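Local coordinates for protein citrate synthase (Mycobacterium tuberculosis, PDB 4TVM) that condenses oxaloacetate with acetyl-CoA, using water, to give citrate and CoA, a step of the Krebs cycle, at residues E198-L203 with T384-L389; R220-L225 with L376-R381; T114-D119 with L171-A176; A178-K181 with P186-Y189. All coordinates share one frame; numbering follows the deposited sequence.

Interaction 1 of 4, residues E198-L203 with T384-L389. With OAA (oxaloacetate ion), chain B.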
# COMPACT_ATOMS: atom_id res chain seq x y z
N GLU A 198 27.09 7.07 -8.04
CA GLU A 198 28.42 7.03 -7.44
C GLU A 198 28.35 7.69 -6.07
O GLU A 198 28.98 7.27 -5.11
CB GLU A 198 29.46 7.72 -8.35
CG GLU A 198 30.90 7.67 -7.85
CD GLU A 198 31.90 8.26 -8.84
OE1 GLU A 198 31.46 8.84 -9.87
OE2 GLU A 198 33.13 8.13 -8.56
N ASN A 199 27.56 8.74 -5.98
CA ASN A 199 27.40 9.42 -4.72
C ASN A 199 26.60 8.55 -3.74
O ASN A 199 26.81 8.60 -2.53
CB ASN A 199 26.67 10.72 -4.96
CG ASN A 199 26.42 11.44 -3.70
OD1 ASN A 199 27.35 11.86 -3.04
ND2 ASN A 199 25.14 11.58 -3.33
N PHE A 200 25.68 7.75 -4.27
CA PHE A 200 24.95 6.83 -3.42
C PHE A 200 25.91 5.85 -2.77
O PHE A 200 25.78 5.53 -1.60
CB PHE A 200 23.86 6.08 -4.19
CG PHE A 200 23.39 4.83 -3.48
CD1 PHE A 200 22.68 4.92 -2.28
CD2 PHE A 200 23.68 3.58 -3.99
CE1 PHE A 200 22.28 3.78 -1.62
CE2 PHE A 200 23.26 2.44 -3.33
CZ PHE A 200 22.57 2.53 -2.14
N LEU A 201 26.88 5.38 -3.55
CA LEU A 201 27.85 4.41 -3.05
C LEU A 201 28.77 4.97 -1.98
O LEU A 201 29.22 4.25 -1.09
CB LEU A 201 28.68 3.86 -4.21
CG LEU A 201 28.09 2.66 -4.97
CD1 LEU A 201 28.76 2.48 -6.33
CD2 LEU A 201 28.28 1.40 -4.15
N ARG A 202 29.10 6.24 -2.06
CA ARG A 202 29.89 6.91 -1.02
C ARG A 202 29.10 7.04 0.27
O ARG A 202 29.65 6.90 1.36
CB ARG A 202 30.27 8.33 -1.45
CG ARG A 202 31.40 8.94 -0.64
CD ARG A 202 31.67 10.39 -1.02
NE ARG A 202 32.23 11.18 0.08
CZ ARG A 202 31.56 12.09 0.79
NH1 ARG A 202 30.26 12.33 0.56
NH2 ARG A 202 32.17 12.76 1.76
N LEU A 203 27.81 7.38 0.12
CA LEU A 203 26.95 7.62 1.27
C LEU A 203 26.80 6.33 2.02
O LEU A 203 26.65 6.33 3.23
CB LEU A 203 25.60 8.07 0.82
CG LEU A 203 25.45 9.48 0.32
CD1 LEU A 203 23.98 9.69 -0.06
CD2 LEU A 203 25.85 10.44 1.40
N THR A 384 16.33 -5.53 -0.52
CA THR A 384 15.01 -5.06 -0.87
C THR A 384 15.01 -3.54 -1.04
O THR A 384 14.22 -3.01 -1.82
CB THR A 384 13.98 -5.45 0.16
OG1 THR A 384 14.24 -6.79 0.54
CG2 THR A 384 12.55 -5.35 -0.43
N VAL A 385 15.88 -2.86 -0.28
CA VAL A 385 16.02 -1.43 -0.39
C VAL A 385 16.61 -1.08 -1.77
O VAL A 385 16.18 -0.12 -2.43
CB VAL A 385 16.94 -0.86 0.70
CG1 VAL A 385 17.26 0.60 0.40
CG2 VAL A 385 16.34 -1.02 2.09
N LEU A 386 17.59 -1.86 -2.20
CA LEU A 386 18.24 -1.69 -3.51
C LEU A 386 17.20 -1.89 -4.56
O LEU A 386 17.15 -1.17 -5.55
CB LEU A 386 19.39 -2.68 -3.71
CG LEU A 386 20.62 -2.33 -2.87
CD1 LEU A 386 21.53 -3.51 -2.63
CD2 LEU A 386 21.39 -1.22 -3.55
N PHE A 387 16.33 -2.84 -4.33
CA PHE A 387 15.24 -3.08 -5.26
C PHE A 387 14.37 -1.85 -5.44
O PHE A 387 14.08 -1.47 -6.58
CB PHE A 387 14.40 -4.23 -4.77
CG PHE A 387 13.42 -4.70 -5.78
CD1 PHE A 387 12.44 -3.85 -6.27
CD2 PHE A 387 13.45 -6.01 -6.25
CE1 PHE A 387 11.53 -4.29 -7.21
CE2 PHE A 387 12.54 -6.44 -7.19
CZ PHE A 387 11.59 -5.59 -7.68
N ALA A 388 13.97 -1.20 -4.33
CA ALA A 388 13.09 -0.00 -4.40
C ALA A 388 13.74 1.20 -5.09
O ALA A 388 13.09 1.95 -5.87
CB ALA A 388 12.67 0.39 -3.01
N LEU A 389 15.02 1.41 -4.78
CA LEU A 389 15.79 2.49 -5.43
C LEU A 389 15.71 2.38 -6.93
O LEU A 389 15.59 3.39 -7.61
CB LEU A 389 17.26 2.41 -5.04
CG LEU A 389 17.56 2.81 -3.63
CD1 LEU A 389 19.06 2.89 -3.46
CD2 LEU A 389 16.87 4.13 -3.22
O1 OAA B . 11.69 -7.18 -11.00
O2 OAA B . 12.75 -8.74 -9.83
O4 OAA B . 7.64 -9.57 -11.31
O5 OAA B . 7.29 -7.43 -11.01
O3 OAA B . 9.47 -6.99 -9.99
C1 OAA B . 11.73 -8.29 -10.41
C2 OAA B . 10.46 -9.11 -10.44
C3 OAA B . 9.32 -8.13 -10.40
C4 OAA B . 8.00 -8.44 -10.91
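F200 and L389 meet through a CH-pi contact: the CD1 methyl of L389 stands over one face of the F200 ring, 4.0 Å from the ring centroid and 24° off the ring normal, shifted toward the rim where CE1 and CZ lie. The two side chains run at each other from opposite directions. With CG anti to the backbone N (chi1 162°), the F200 ring projects from helix 196-205 toward helix 383-403.

Plain apolar contact comes from L386, one turn earlier on helix 383-403. Its CD2 methyl lies 4.1 Å from F200 CE2, with the two side chains crossing at about a right angle.

Ligand contact belongs to F387, on another side of the same helix. Its ring edge is turned to oxaloacetate, with CZ 3.4 Å from O3 of the ligand and in plane with it, while R391 hydrogen-bonds the same ion.

No hydrogen bond spans the two helices, whose nearest CA atoms, F200 and L389, are 10.3 Å apart. The direct contact is apolar throughout; L386 and L389 meet F200 in the core, while F387 on the same helix meets the ligand at its ring edge.

Interaction 2 of 4, residues R220-L225 with L376-R381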
# COMPACT_ATOMS: atom_id res chain seq x y z
N ARG A 220 29.39 1.02 -12.56
CA ARG A 220 28.73 0.63 -13.78
C ARG A 220 27.89 -0.57 -13.47
O ARG A 220 26.82 -0.72 -13.99
CB ARG A 220 29.76 0.30 -14.85
CG ARG A 220 29.24 -0.56 -16.00
CD ARG A 220 29.78 -0.11 -17.34
NE ARG A 220 29.32 -0.97 -18.44
CZ ARG A 220 29.93 -2.08 -18.86
NH1 ARG A 220 31.06 -2.50 -18.28
NH2 ARG A 220 29.42 -2.79 -19.85
N ALA A 221 28.36 -1.43 -12.58
CA ALA A 221 27.59 -2.60 -12.25
C ALA A 221 26.30 -2.22 -11.52
O ALA A 221 25.25 -2.76 -11.81
CB ALA A 221 28.40 -3.53 -11.39
N LEU A 222 26.37 -1.29 -10.57
CA LEU A 222 25.17 -0.89 -9.86
C LEU A 222 24.22 -0.11 -10.77
O LEU A 222 23.01 -0.34 -10.76
CB LEU A 222 25.53 -0.04 -8.67
CG LEU A 222 24.38 0.12 -7.70
CD1 LEU A 222 24.04 -1.25 -7.12
CD2 LEU A 222 24.73 1.14 -6.63
N ASP A 223 24.78 0.81 -11.55
CA ASP A 223 23.98 1.62 -12.47
C ASP A 223 23.20 0.76 -13.43
O ASP A 223 21.99 0.92 -13.60
CB ASP A 223 24.88 2.57 -13.25
CG ASP A 223 24.11 3.69 -13.90
OD1 ASP A 223 23.40 3.43 -14.87
OD2 ASP A 223 24.20 4.84 -13.43
N MET A 224 23.88 -0.20 -14.03
CA MET A 224 23.20 -1.13 -14.92
C MET A 224 22.09 -1.87 -14.19
O MET A 224 20.97 -1.95 -14.69
CB MET A 224 24.20 -2.14 -15.49
CG MET A 224 23.64 -2.98 -16.61
SD MET A 224 24.89 -3.98 -17.45
CE MET A 224 24.76 -5.51 -16.53
N LEU A 225 22.39 -2.39 -13.01
CA LEU A 225 21.42 -3.19 -12.28
C LEU A 225 20.11 -2.45 -11.92
O LEU A 225 19.04 -3.07 -11.82
CB LEU A 225 22.07 -3.75 -11.02
CG LEU A 225 22.48 -5.22 -11.10
CD1 LEU A 225 23.44 -5.55 -9.97
CD2 LEU A 225 21.23 -6.08 -11.03
N LEU A 376 29.33 -6.63 -4.18
CA LEU A 376 29.64 -5.20 -4.07
C LEU A 376 29.71 -4.76 -2.61
O LEU A 376 29.93 -3.56 -2.35
CB LEU A 376 28.61 -4.34 -4.82
CG LEU A 376 28.23 -4.83 -6.23
CD1 LEU A 376 27.11 -4.01 -6.85
CD2 LEU A 376 29.44 -4.87 -7.15
N GLY A 377 29.52 -5.69 -1.68
CA GLY A 377 29.58 -5.37 -0.24
C GLY A 377 28.25 -5.04 0.43
O GLY A 377 28.21 -4.60 1.59
N PHE A 378 27.13 -5.26 -0.28
CA PHE A 378 25.83 -4.99 0.29
C PHE A 378 25.44 -6.18 1.14
O PHE A 378 25.55 -7.33 0.69
CB PHE A 378 24.79 -4.72 -0.78
CG PHE A 378 24.98 -3.38 -1.48
CD1 PHE A 378 24.74 -2.20 -0.81
CD2 PHE A 378 25.41 -3.32 -2.79
CE1 PHE A 378 24.93 -0.99 -1.42
CE2 PHE A 378 25.60 -2.11 -3.41
CZ PHE A 378 25.36 -0.94 -2.73
N PRO A 379 24.99 -5.91 2.38
CA PRO A 379 24.53 -6.96 3.23
C PRO A 379 23.09 -7.32 2.87
O PRO A 379 22.37 -6.49 2.29
CB PRO A 379 24.60 -6.32 4.60
CG PRO A 379 24.35 -4.86 4.37
CD PRO A 379 24.83 -4.57 2.99
N THR A 380 22.67 -8.54 3.22
CA THR A 380 21.47 -9.11 2.68
C THR A 380 20.24 -8.24 2.95
O THR A 380 19.33 -8.19 2.13
CB THR A 380 21.27 -10.55 3.20
OG1 THR A 380 22.41 -11.35 2.84
CG2 THR A 380 20.02 -11.18 2.59
N ARG A 381 20.23 -7.54 4.08
CA ARG A 381 19.09 -6.69 4.44
C ARG A 381 19.12 -5.33 3.77
O ARG A 381 18.37 -4.44 4.15
CB ARG A 381 19.00 -6.53 5.96
CG ARG A 381 18.16 -7.61 6.64
CD ARG A 381 18.61 -7.86 8.07
NE ARG A 381 18.10 -9.12 8.60
CZ ARG A 381 18.67 -9.82 9.57
NH1 ARG A 381 19.81 -9.42 10.15
NH2 ARG A 381 18.12 -10.96 9.98
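L376 begins the contact, its CD1 methyl lying 4.1 Å from L222 CD1 on helix 216-229, with the two side chains running at a slant to each other. The leucine CG is anti to its own carbonyl carbon (chi1 -45°), which carries the branch toward the helix; I329 of helix 317-329 touches L376 as well. The backbones stay well apart, the CA atoms of L376 and L222 being 8.5 Å from each other.

G377 then ends helix 367-375 in a Schellman motif. Its phi of 94° turns the chain out of the helix, while two bonds still reach back into the last turn. The turn opens the loop between helix 367-375, which follows the active-site residue D366, and helix 383-403, which carries F387 and R391 of the oxaloacetate pocket.

F378 brings the chain back to L222. Its CE2 is 4.1 Å from L222 CD1, so one methyl of L222 serves both L376 and the phenyl ring, and the side chains of L222 and F378 cross at about a right angle. The ring also meets that of F205, their planes about 50° apart, and touches T204. Farther along, T380 leaves helix 216-229 behind and packs on Q272, L275 and E279 of helix 270-281.

Interaction 3 of 4, residues T114-D119 with L171-A176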
# COMPACT_ATOMS: atom_id res chain seq x y z
N THR A 114 19.46 16.40 -3.28
CA THR A 114 19.83 15.15 -2.64
C THR A 114 20.00 15.27 -1.15
O THR A 114 20.09 14.25 -0.45
CB THR A 114 21.15 14.62 -3.17
OG1 THR A 114 22.10 15.68 -3.18
CG2 THR A 114 20.99 14.04 -4.56
N MET A 115 20.11 16.50 -0.65
CA MET A 115 20.24 16.69 0.78
C MET A 115 18.85 16.70 1.38
O MET A 115 17.97 17.37 0.86
CB MET A 115 20.94 18.00 1.07
CG MET A 115 21.82 17.92 2.31
SD MET A 115 22.82 19.38 2.62
CE MET A 115 24.07 19.16 1.34
N LEU A 116 18.67 15.94 2.46
CA LEU A 116 17.49 16.01 3.30
C LEU A 116 17.56 17.22 4.22
O LEU A 116 18.65 17.63 4.64
CB LEU A 116 17.40 14.81 4.26
CG LEU A 116 17.74 13.41 3.81
CD1 LEU A 116 17.52 12.46 4.97
CD2 LEU A 116 16.87 13.01 2.65
N HIS A 117 16.40 17.74 4.54
CA HIS A 117 16.22 18.61 5.72
C HIS A 117 16.97 18.02 6.91
O HIS A 117 16.74 16.85 7.25
CB HIS A 117 14.72 18.71 6.11
CG HIS A 117 14.39 19.95 6.87
ND1 HIS A 117 14.65 20.08 8.22
CD2 HIS A 117 13.82 21.11 6.48
CE1 HIS A 117 14.26 21.27 8.63
NE2 HIS A 117 13.76 21.92 7.59
N GLU A 118 17.83 18.83 7.53
CA GLU A 118 18.57 18.40 8.72
C GLU A 118 17.72 17.71 9.81
O GLU A 118 18.21 16.78 10.47
CB GLU A 118 19.29 19.58 9.36
CG GLU A 118 20.70 19.80 8.84
CD GLU A 118 21.59 18.64 9.19
OE1 GLU A 118 21.98 17.91 8.26
OE2 GLU A 118 21.87 18.46 10.39
N ASP A 119 16.49 18.18 10.02
CA ASP A 119 15.58 17.50 10.95
C ASP A 119 15.20 16.10 10.50
O ASP A 119 15.07 15.18 11.31
CB ASP A 119 14.32 18.31 11.17
CG ASP A 119 14.54 19.53 12.02
OD1 ASP A 119 15.68 19.83 12.42
OD2 ASP A 119 13.53 20.22 12.27
N LEU A 171 15.72 9.61 -2.21
CA LEU A 171 15.54 8.23 -1.82
C LEU A 171 16.82 7.43 -1.74
O LEU A 171 16.92 6.56 -0.88
CB LEU A 171 14.60 7.53 -2.73
CG LEU A 171 14.13 6.23 -2.07
CD1 LEU A 171 12.94 6.51 -1.21
CD2 LEU A 171 13.76 5.18 -3.10
N PRO A 172 17.80 7.69 -2.64
CA PRO A 172 19.07 7.04 -2.37
C PRO A 172 19.74 7.54 -1.13
O PRO A 172 20.36 6.76 -0.43
CB PRO A 172 19.90 7.44 -3.56
CG PRO A 172 18.91 7.44 -4.66
CD PRO A 172 17.81 8.23 -4.02
N THR A 173 19.63 8.82 -0.85
CA THR A 173 20.17 9.37 0.38
C THR A 173 19.59 8.71 1.60
O THR A 173 20.32 8.40 2.53
CB THR A 173 19.81 10.83 0.46
OG1 THR A 173 20.28 11.48 -0.74
CG2 THR A 173 20.44 11.48 1.66
N ILE A 174 18.28 8.49 1.59
CA ILE A 174 17.58 7.83 2.68
C ILE A 174 18.00 6.38 2.86
O ILE A 174 18.09 5.91 3.98
CB ILE A 174 16.07 7.84 2.39
CG1 ILE A 174 15.54 9.25 2.44
CG2 ILE A 174 15.27 7.02 3.43
CD1 ILE A 174 14.11 9.35 1.98
N ALA A 175 18.16 5.66 1.76
CA ALA A 175 18.55 4.26 1.83
C ALA A 175 19.99 4.16 2.32
O ALA A 175 20.33 3.25 3.08
CB ALA A 175 18.42 3.64 0.47
N ALA A 176 20.85 5.07 1.89
CA ALA A 176 22.22 5.06 2.39
C ALA A 176 22.23 5.37 3.88
O ALA A 176 23.04 4.79 4.60
CB ALA A 176 23.08 6.08 1.65
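The flat peptide group at T114 takes the hydroxyl of T173 in its own plane: T173 OG1 donates to T114 O at 2.8 Å, on a lone pair, with a C=O...O angle of 140°. The other flat group, the H117 ring, is used at its edge. D119 N donates to H117 ND1 at 3.2 Å, close to the ring plane, and this bond caps the N-terminus of helix 118-122.

T173 divides its branches between two tasks. With OG1 anti to the carbonyl carbon (chi1 -55°), the hydroxyl faces the T114 carbonyl, while CG2 packs 4.0 Å from L116 CG; the L116 and T173 side chains slide past each other in opposite directions. L116 also lays CD2 4.0 Å from I174 CG1, this time at about a right angle. The loop is therefore pinned by one buried hydrogen bond, with a small apolar patch beside it.

Helix 159-182, kinked where P172 N has no bond to the turn before, offers T173 and I174 to the loop and packs on three other helices. L171 and A175 pack on helix 383-403, P172 and A176 on helix 196-205, and I174 on V140 of helix 133-147, while F124 touches both L116 and I174.

Interaction 4 of 4, residues A178-K181 with P186-Y189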
# COMPACT_ATOMS: atom_id res chain seq x y z
N ALA A 178 19.85 4.68 6.05
CA ALA A 178 19.28 3.55 6.76
C ALA A 178 20.34 2.47 6.91
O ALA A 178 20.37 1.76 7.90
CB ALA A 178 18.08 3.04 6.01
N TYR A 179 21.20 2.32 5.91
CA TYR A 179 22.35 1.41 6.01
C TYR A 179 23.25 1.89 7.10
O TYR A 179 23.60 1.14 7.98
CB TYR A 179 23.16 1.35 4.70
CG TYR A 179 24.40 0.55 4.86
CD1 TYR A 179 24.34 -0.82 4.98
CD2 TYR A 179 25.66 1.17 4.93
CE1 TYR A 179 25.49 -1.57 5.15
CE2 TYR A 179 26.82 0.43 5.10
CZ TYR A 179 26.72 -0.94 5.22
OH TYR A 179 27.85 -1.69 5.38
N LYS A 180 23.62 3.16 7.08
CA LYS A 180 24.57 3.62 8.09
C LYS A 180 24.05 3.40 9.49
O LYS A 180 24.81 3.07 10.40
CB LYS A 180 24.91 5.09 7.88
CG LYS A 180 25.76 5.32 6.63
CD LYS A 180 27.03 4.49 6.72
CE LYS A 180 28.14 5.02 5.81
NZ LYS A 180 29.37 4.20 5.96
N LYS A 181 22.73 3.56 9.63
CA LYS A 181 22.05 3.31 10.87
C LYS A 181 22.10 1.84 11.27
O LYS A 181 22.23 1.52 12.43
CB LYS A 181 20.61 3.77 10.77
CG LYS A 181 19.85 3.76 12.11
CD LYS A 181 20.46 4.75 13.08
CE LYS A 181 20.01 4.48 14.50
NZ LYS A 181 20.52 5.57 15.39
N PRO A 186 28.76 6.94 10.90
CA PRO A 186 28.36 8.31 10.65
C PRO A 186 27.67 8.44 9.34
O PRO A 186 27.99 7.72 8.40
CB PRO A 186 29.69 9.07 10.57
CG PRO A 186 30.71 8.19 11.10
CD PRO A 186 30.16 6.83 11.33
N PHE A 187 26.76 9.38 9.24
CA PHE A 187 26.21 9.66 7.94
C PHE A 187 27.18 10.59 7.28
O PHE A 187 27.73 11.44 7.94
CB PHE A 187 24.86 10.35 8.00
CG PHE A 187 23.76 9.53 8.64
CD1 PHE A 187 23.95 8.22 9.09
CD2 PHE A 187 22.51 10.08 8.76
CE1 PHE A 187 22.89 7.50 9.65
CE2 PHE A 187 21.47 9.37 9.32
CZ PHE A 187 21.65 8.08 9.76
N LEU A 188 27.38 10.44 5.98
CA LEU A 188 28.09 11.46 5.17
C LEU A 188 27.08 12.35 4.47
O LEU A 188 25.88 12.10 4.56
CB LEU A 188 29.00 10.77 4.13
CG LEU A 188 30.45 10.52 4.56
CD1 LEU A 188 30.49 9.97 5.97
CD2 LEU A 188 31.20 9.57 3.61
N TYR A 189 27.56 13.37 3.74
CA TYR A 189 26.71 14.19 2.89
C TYR A 189 27.00 13.99 1.41
O TYR A 189 28.04 13.49 1.08
CB TYR A 189 26.89 15.64 3.24
CG TYR A 189 26.25 16.00 4.54
CD1 TYR A 189 24.90 16.35 4.61
CD2 TYR A 189 26.99 16.01 5.71
CE1 TYR A 189 24.31 16.69 5.82
CE2 TYR A 189 26.43 16.36 6.91
CZ TYR A 189 25.09 16.69 6.96
OH TYR A 189 24.56 17.04 8.16
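K180 leaves helix 159-182 with CG anti to its carbonyl carbon (chi1 -70°) and then turns at chi2 (-57°), a bend that lays its methylenes alongside the P186 carbonyl. F187 meets it with CG likewise anti to the carbonyl carbon (chi1 -63°), a setting that carries the ring back toward the helix.

The closest approach is K180 CB to F187 CD1 at 3.5 Å, and CE1 of the same ring lies 3.9 Å from K181 N; both partners come at the ring obliquely. From the bend onward the lysine chain keeps close to the loop, with K180 CG and CE each 3.7 Å from P186 O. No hydrogen bond links the two segments.

The charged end of K180 is satisfied elsewhere. NZ bonds Q185 OE1 and the carbonyl O of G206, with a weak bond to T204 O. These carbonyls lie at the C-terminal end of helix 196-205, where a positive charge would probably be welcome. F187 is held further by a stack with Y177 and an edge-to-face contact with F124, and L188 O accepts from Y177 OH.

What results is a chain reversal after a helix: the segment leaving helix 159-182 folds back against its last turns before entering helix 196-205, a connection within the mainly helical citrate synthase fold, away from the active site.

Overall arrangement
Interaction 1 touches all three of the others, as does interaction 4. The centre of interaction 1 lies 8 Å from that of interaction 2, where F200 CD2 comes within 3.7 Å of L222 CD2 and L386 packs on F378. Interaction 3 is 11 Å from it between centres. Interactions 3 and 4 share helix 159-182 and their centres are 9 Å apart, joined by a probable hydrogen bond between E118 OE1 and Y189 OH; R202 bonds weakly to Y189, tying 4 to 1. P379 of interaction 2 touches Y179 of interaction 4. Only interaction 1 reaches oxaloacetate, through F387, whereas the L222 side chain stays about 14 Å from a bound ion.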